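Local coordinates for protein beta-methylmalyl-CoA dehydratase (Chloroflexus aurantiacus, PDB 4E3E) that catalyses the reversible dehydration of (2R,3S)-beta-methylmalyl-CoA to mesaconyl-CoA, a step of the glyoxylate assimilation cycle, at residues Ala34-Leu46 and His252-Ala266. Numbering follows the deposited sequence.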
loop_
_atom_site.group_PDB
_atom_site.type_symbol
_atom_site.label_atom_id
_atom_site.label_comp_id
_atom_site.label_asym_id
_atom_site.label_seq_id
_atom_site.Cartn_x
_atom_site.Cartn_y
_atom_site.Cartn_z
ATOM N N ALA A 34 5.427 0.007 -6.655
ATOM C CA ALA A 34 5.444 -0.957 -5.574
ATOM C C ALA A 34 4.021 -1.311 -5.143
ATOM O O ALA A 34 3.732 -2.477 -4.879
ATOM C CB ALA A 34 6.256 -0.438 -4.386
ATOM N N LEU A 35 3.135 -0.308 -5.090
ATOM C CA LEU A 35 1.748 -0.545 -4.749
ATOM C C LEU A 35 1.064 -1.498 -5.732
ATOM O O LEU A 35 0.339 -2.417 -5.317
ATOM C CB LEU A 35 0.977 0.783 -4.680
ATOM C CG LEU A 35 0.855 1.380 -3.282
ATOM C CD1 LEU A 35 0.357 2.798 -3.412
ATOM C CD2 LEU A 35 -0.105 0.574 -2.412
ATOM N N TYR A 36 1.270 -1.251 -7.023
ATOM C CA TYR A 36 0.724 -2.096 -8.097
ATOM C C TYR A 36 1.228 -3.547 -7.942
ATOM O O TYR A 36 0.445 -4.503 -8.003
ATOM C CB TYR A 36 1.095 -1.510 -9.482
ATOM C CG TYR A 36 0.381 -2.213 -10.623
ATOM C CD1 TYR A 36 -0.932 -1.867 -10.961
ATOM C CD2 TYR A 36 0.997 -3.261 -11.328
ATOM C CE1 TYR A 36 -1.602 -2.521 -11.993
ATOM C CE2 TYR A 36 0.331 -3.932 -12.357
ATOM C CZ TYR A 36 -0.974 -3.562 -12.677
ATOM O OH TYR A 36 -1.666 -4.209 -13.672
ATOM N N THR A 37 2.531 -3.715 -7.709
ATOM C CA THR A 37 3.072 -5.049 -7.383
ATOM C C THR A 37 2.342 -5.694 -6.182
ATOM O O THR A 37 2.007 -6.879 -6.222
ATOM C CB THR A 37 4.559 -4.995 -7.118
ATOM O OG1 THR A 37 5.187 -4.451 -8.279
ATOM C CG2 THR A 37 5.136 -6.395 -6.808
ATOM N N SER A 38 2.089 -4.909 -5.133
ATOM C CA SER A 38 1.549 -5.430 -3.876
ATOM C C SER A 38 0.068 -5.759 -4.005
ATOM O O SER A 38 -0.515 -6.459 -3.167
ATOM C CB SER A 38 1.768 -4.406 -2.742
ATOM O OG SER A 38 0.862 -3.291 -2.820
ATOM N N LEU A 39 -0.552 -5.226 -5.047
ATOM C CA LEU A 39 -1.980 -5.406 -5.235
ATOM C C LEU A 39 -2.269 -6.554 -6.215
ATOM O O LEU A 39 -3.300 -7.231 -6.093
ATOM C CB LEU A 39 -2.614 -4.089 -5.698
ATOM C CG LEU A 39 -2.714 -2.986 -4.635
ATOM C CD1 LEU A 39 -2.916 -1.658 -5.371
ATOM C CD2 LEU A 39 -3.887 -3.300 -3.700
ATOM N N TYR A 40 -1.359 -6.790 -7.174
ATOM C CA TYR A 40 -1.614 -7.868 -8.144
ATOM C C TYR A 40 -0.594 -9.004 -8.135
ATOM O O TYR A 40 -0.876 -10.086 -8.643
ATOM C CB TYR A 40 -1.824 -7.317 -9.563
ATOM C CG TYR A 40 -2.909 -6.262 -9.613
ATOM C CD1 TYR A 40 -4.258 -6.625 -9.627
ATOM C CD2 TYR A 40 -2.591 -4.903 -9.598
ATOM C CE1 TYR A 40 -5.258 -5.671 -9.660
ATOM C CE2 TYR A 40 -3.590 -3.931 -9.621
ATOM C CZ TYR A 40 -4.922 -4.324 -9.657
ATOM O OH TYR A 40 -5.923 -3.377 -9.674
ATOM N N GLY A 41 0.584 -8.763 -7.564
ATOM C CA GLY A 41 1.622 -9.790 -7.507
ATOM C C GLY A 41 2.247 -10.111 -8.860
ATOM O O GLY A 41 2.750 -11.208 -9.053
ATOM N N SER A 42 2.240 -9.162 -9.798
ATOM C CA SER A 42 2.752 -9.465 -11.123
ATOM C C SER A 42 4.249 -9.809 -11.059
ATOM O O SER A 42 5.041 -9.089 -10.444
ATOM C CB SER A 42 2.494 -8.321 -12.104
ATOM O OG SER A 42 3.388 -8.398 -13.202
ATOM N N ARG A 43 4.622 -10.925 -11.680
ATOM C CA ARG A 43 6.023 -11.363 -11.663
ATOM C C ARG A 43 6.778 -11.135 -12.972
ATOM O O ARG A 43 7.912 -11.583 -13.098
ATOM C CB ARG A 43 6.132 -12.831 -11.249
ATOM C CG ARG A 43 5.866 -13.067 -9.772
ATOM C CD ARG A 43 6.291 -14.472 -9.398
ATOM N NE ARG A 43 5.260 -15.427 -9.791
ATOM C CZ ARG A 43 5.498 -16.667 -10.207
ATOM N NH1 ARG A 43 6.746 -17.111 -10.298
ATOM N NH2 ARG A 43 4.483 -17.457 -10.540
ATOM N N PHE A 44 6.165 -10.443 -13.940
ATOM C CA PHE A 44 6.830 -10.198 -15.228
ATOM C C PHE A 44 8.141 -9.470 -15.028
ATOM O O PHE A 44 8.198 -8.446 -14.336
ATOM C CB PHE A 44 5.905 -9.468 -16.210
ATOM C CG PHE A 44 4.787 -10.343 -16.700
ATOM C CD1 PHE A 44 5.006 -11.247 -17.741
ATOM C CD2 PHE A 44 3.547 -10.340 -16.056
ATOM C CE1 PHE A 44 3.991 -12.097 -18.167
ATOM C CE2 PHE A 44 2.527 -11.185 -16.479
ATOM C CZ PHE A 44 2.747 -12.069 -17.538
ATOM N N ALA A 45 9.202 -10.020 -15.606
ATOM C CA ALA A 45 10.561 -9.570 -15.264
ATOM C C ALA A 45 10.860 -8.146 -15.698
ATOM O O ALA A 45 11.620 -7.422 -15.026
ATOM C CB ALA A 45 11.614 -10.539 -15.797
ATOM N N LEU A 46 10.254 -7.743 -16.810
ATOM C CA LEU A 46 10.455 -6.395 -17.376
ATOM C C LEU A 46 10.130 -5.281 -16.355
ATOM O O LEU A 46 10.875 -4.316 -16.240
ATOM C CB LEU A 46 9.610 -6.208 -18.660
ATOM C CG LEU A 46 9.828 -4.884 -19.409
ATOM C CD1 LEU A 46 11.291 -4.763 -19.822
ATOM C CD2 LEU A 46 8.892 -4.746 -20.604
ATOM N N HIS A 252 -9.530 -3.922 -12.400
ATOM C CA HIS A 252 -8.875 -4.715 -11.348
ATOM C C HIS A 252 -8.840 -6.168 -11.767
ATOM O O HIS A 252 -7.830 -6.854 -11.578
ATOM C CB HIS A 252 -9.605 -4.541 -10.018
ATOM C CG HIS A 252 -8.870 -5.114 -8.809
ATOM N ND1 HIS A 252 -7.788 -4.528 -8.279
ATOM C CD2 HIS A 252 -9.168 -6.215 -7.984
ATOM C CE1 HIS A 252 -7.359 -5.233 -7.210
ATOM N NE2 HIS A 252 -8.225 -6.259 -7.016
ATOM N N ILE A 253 -9.926 -6.642 -12.371
ATOM C CA ILE A 253 -9.978 -8.022 -12.880
ATOM C C ILE A 253 -9.005 -8.244 -14.031
ATOM O O ILE A 253 -8.349 -9.291 -14.108
ATOM C CB ILE A 253 -11.416 -8.417 -13.278
ATOM C CG1 ILE A 253 -12.365 -8.099 -12.114
ATOM C CG2 ILE A 253 -11.502 -9.884 -13.694
ATOM C CD1 ILE A 253 -11.962 -8.728 -10.788
ATOM N N ILE A 254 -8.894 -7.256 -14.912
ATOM C CA ILE A 254 -7.925 -7.328 -16.006
ATOM C C ILE A 254 -6.513 -7.500 -15.431
ATOM O O ILE A 254 -5.718 -8.341 -15.896
ATOM C CB ILE A 254 -8.002 -6.094 -16.936
ATOM C CG1 ILE A 254 -9.339 -6.059 -17.693
ATOM C CG2 ILE A 254 -6.849 -6.095 -17.932
ATOM C CD1 ILE A 254 -9.656 -4.740 -18.376
ATOM N N SER A 255 -6.206 -6.706 -14.412
ATOM C CA SER A 255 -4.867 -6.718 -13.842
ATOM C C SER A 255 -4.541 -8.013 -13.083
ATOM O O SER A 255 -3.405 -8.510 -13.138
ATOM C CB SER A 255 -4.660 -5.471 -12.985
ATOM O OG SER A 255 -4.217 -4.395 -13.811
ATOM N N LEU A 256 -5.531 -8.573 -12.398
ATOM C CA LEU A 256 -5.361 -9.869 -11.790
ATOM C C LEU A 256 -5.130 -10.975 -12.842
ATOM O O LEU A 256 -4.218 -11.801 -12.691
ATOM C CB LEU A 256 -6.596 -10.223 -10.918
ATOM C CG LEU A 256 -6.743 -9.460 -9.575
ATOM C CD1 LEU A 256 -8.121 -9.680 -8.968
ATOM C CD2 LEU A 256 -5.669 -9.865 -8.562
ATOM N N ALA A 257 -5.962 -10.991 -13.890
ATOM C CA ALA A 257 -5.845 -11.985 -14.959
ATOM C C ALA A 257 -4.463 -11.937 -15.586
ATOM O O ALA A 257 -3.836 -12.984 -15.819
ATOM C CB ALA A 257 -6.931 -11.785 -16.015
ATOM N N ARG A 258 -3.975 -10.727 -15.854
ATOM C CA ARG A 258 -2.652 -10.576 -16.427
ATOM C C ARG A 258 -1.596 -11.152 -15.475
ATOM O O ARG A 258 -0.697 -11.900 -15.908
ATOM C CB ARG A 258 -2.385 -9.104 -16.764
ATOM C CG ARG A 258 -0.932 -8.735 -17.095
ATOM C CD ARG A 258 -0.345 -9.345 -18.372
ATOM N NE ARG A 258 0.955 -8.699 -18.638
ATOM C CZ ARG A 258 1.908 -9.167 -19.436
ATOM N NH1 ARG A 258 1.746 -10.315 -20.114
ATOM N NH2 ARG A 258 3.034 -8.470 -19.570
ATOM N N SER A 259 -1.708 -10.821 -14.183
ATOM C CA SER A 259 -0.778 -11.346 -13.197
ATOM C C SER A 259 -0.802 -12.881 -13.179
ATOM O O SER A 259 0.241 -13.513 -13.285
ATOM C CB SER A 259 -1.085 -10.787 -11.815
ATOM O OG SER A 259 -0.121 -11.277 -10.911
ATOM N N LEU A 260 -1.993 -13.472 -13.076
ATOM C CA LEU A 260 -2.144 -14.924 -13.106
ATOM C C LEU A 260 -1.593 -15.565 -14.383
ATOM O O LEU A 260 -1.051 -16.680 -14.349
ATOM C CB LEU A 260 -3.626 -15.283 -13.002
ATOM C CG LEU A 260 -4.363 -14.953 -11.710
ATOM C CD1 LEU A 260 -5.854 -15.186 -11.895
ATOM C CD2 LEU A 260 -3.815 -15.757 -10.535
ATOM N N SER A 261 -1.746 -14.868 -15.511
ATOM C CA SER A 261 -1.244 -15.357 -16.798
ATOM C C SER A 261 0.278 -15.604 -16.809
ATOM O O SER A 261 0.766 -16.347 -17.674
ATOM C CB SER A 261 -1.639 -14.420 -17.950
ATOM O OG SER A 261 -0.694 -13.362 -18.095
ATOM N N PHE A 262 1.013 -14.999 -15.861
ATOM C CA PHE A 262 2.464 -15.270 -15.718
ATOM C C PHE A 262 2.745 -16.774 -15.678
ATOM O O PHE A 262 3.757 -17.236 -16.203
ATOM C CB PHE A 262 3.077 -14.619 -14.469
ATOM C CG PHE A 262 4.599 -14.813 -14.363
ATOM C CD1 PHE A 262 5.476 -13.960 -15.024
ATOM C CD2 PHE A 262 5.133 -15.867 -13.625
ATOM C CE1 PHE A 262 6.850 -14.140 -14.946
ATOM C CE2 PHE A 262 6.506 -16.062 -13.538
ATOM C CZ PHE A 262 7.371 -15.194 -14.198
ATOM N N ASN A 263 1.851 -17.530 -15.040
ATOM C CA ASN A 263 1.936 -18.971 -15.047
ATOM C C ASN A 263 1.470 -19.476 -16.408
ATOM O O ASN A 263 0.293 -19.810 -16.584
ATOM C CB ASN A 263 1.083 -19.591 -13.915
ATOM C CG ASN A 263 1.345 -21.076 -13.752
ATOM O OD1 ASN A 263 2.356 -21.587 -14.234
ATOM N ND2 ASN A 263 0.436 -21.783 -13.073
ATOM N N GLY A 264 2.382 -19.484 -17.382
ATOM C CA GLY A 264 2.081 -20.025 -18.710
ATOM C C GLY A 264 2.377 -19.061 -19.840
ATOM O O GLY A 264 2.492 -19.478 -21.007
ATOM N N LEU A 265 2.484 -17.775 -19.502
ATOM C CA LEU A 265 2.850 -16.745 -20.479
ATOM C C LEU A 265 3.970 -15.831 -19.962
ATOM O O LEU A 265 3.977 -14.638 -20.251
ATOM C CB LEU A 265 1.609 -15.926 -20.878
ATOM C CG LEU A 265 0.611 -16.642 -21.798
ATOM C CD1 LEU A 265 -0.749 -15.969 -21.775
ATOM C CD2 LEU A 265 1.159 -16.750 -23.226
ATOM N N ALA A 266 4.918 -16.397 -19.212
ATOM C CA ALA A 266 5.977 -15.618 -18.557
ATOM C C ALA A 266 6.800 -14.739 -19.512
ATOM O O ALA A 266 7.218 -13.646 -19.133
ATOM C CB ALA A 266 6.898 -16.535 -17.757
HETATM O O HOH W 1 -1.278 -7.199 -13.507
HETATM O O HOH W 2 2.382 -12.860 -11.736
HETATM O O HOH W 3 8.936 -12.404 -17.277
#
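Arg258 and Phe262 cover the two faces of Phe44. The Arg258 guanidinium stacks flat on one, its CZ 3.6 Å from the Phe44 ring centroid in a cation-pi contact, and the backbone O of Ala268 holds its NH1. Against the opposite face comes the edge of Phe262, planes at 83°, a T-shaped pair. Phe262 swings its ring away from its own N (chi1 -176°), which also brings one face of that ring under Arg43 CB, 3.7 Å from the Phe262 centroid. Further along, the Tyr40 ring is a knob among His252, Ser255, Leu256 and Ser259, with Ser255 CB centred over one face. Tyr40 OH lies 2.6 Å from His252 ND1, a hydrogen bond. Tyr36 OH hydrogen-bonds Ser255 OG, itself bonded to His70. The two chains come closest at Ser259, whose OG donates a hydrogen bond to Tyr40 O (2.7 Å) from above the carbonyl plane. The looser side lies beside it, where a water bridges Arg43 N to Ser259 O next to the partly exposed Gly41 and Arg43. Helix 34-40 crosses helix 252-265 at -77°, joining the two halves of a double hot dog fold, with Tyr36 close to Asp64 of the probable substrate site.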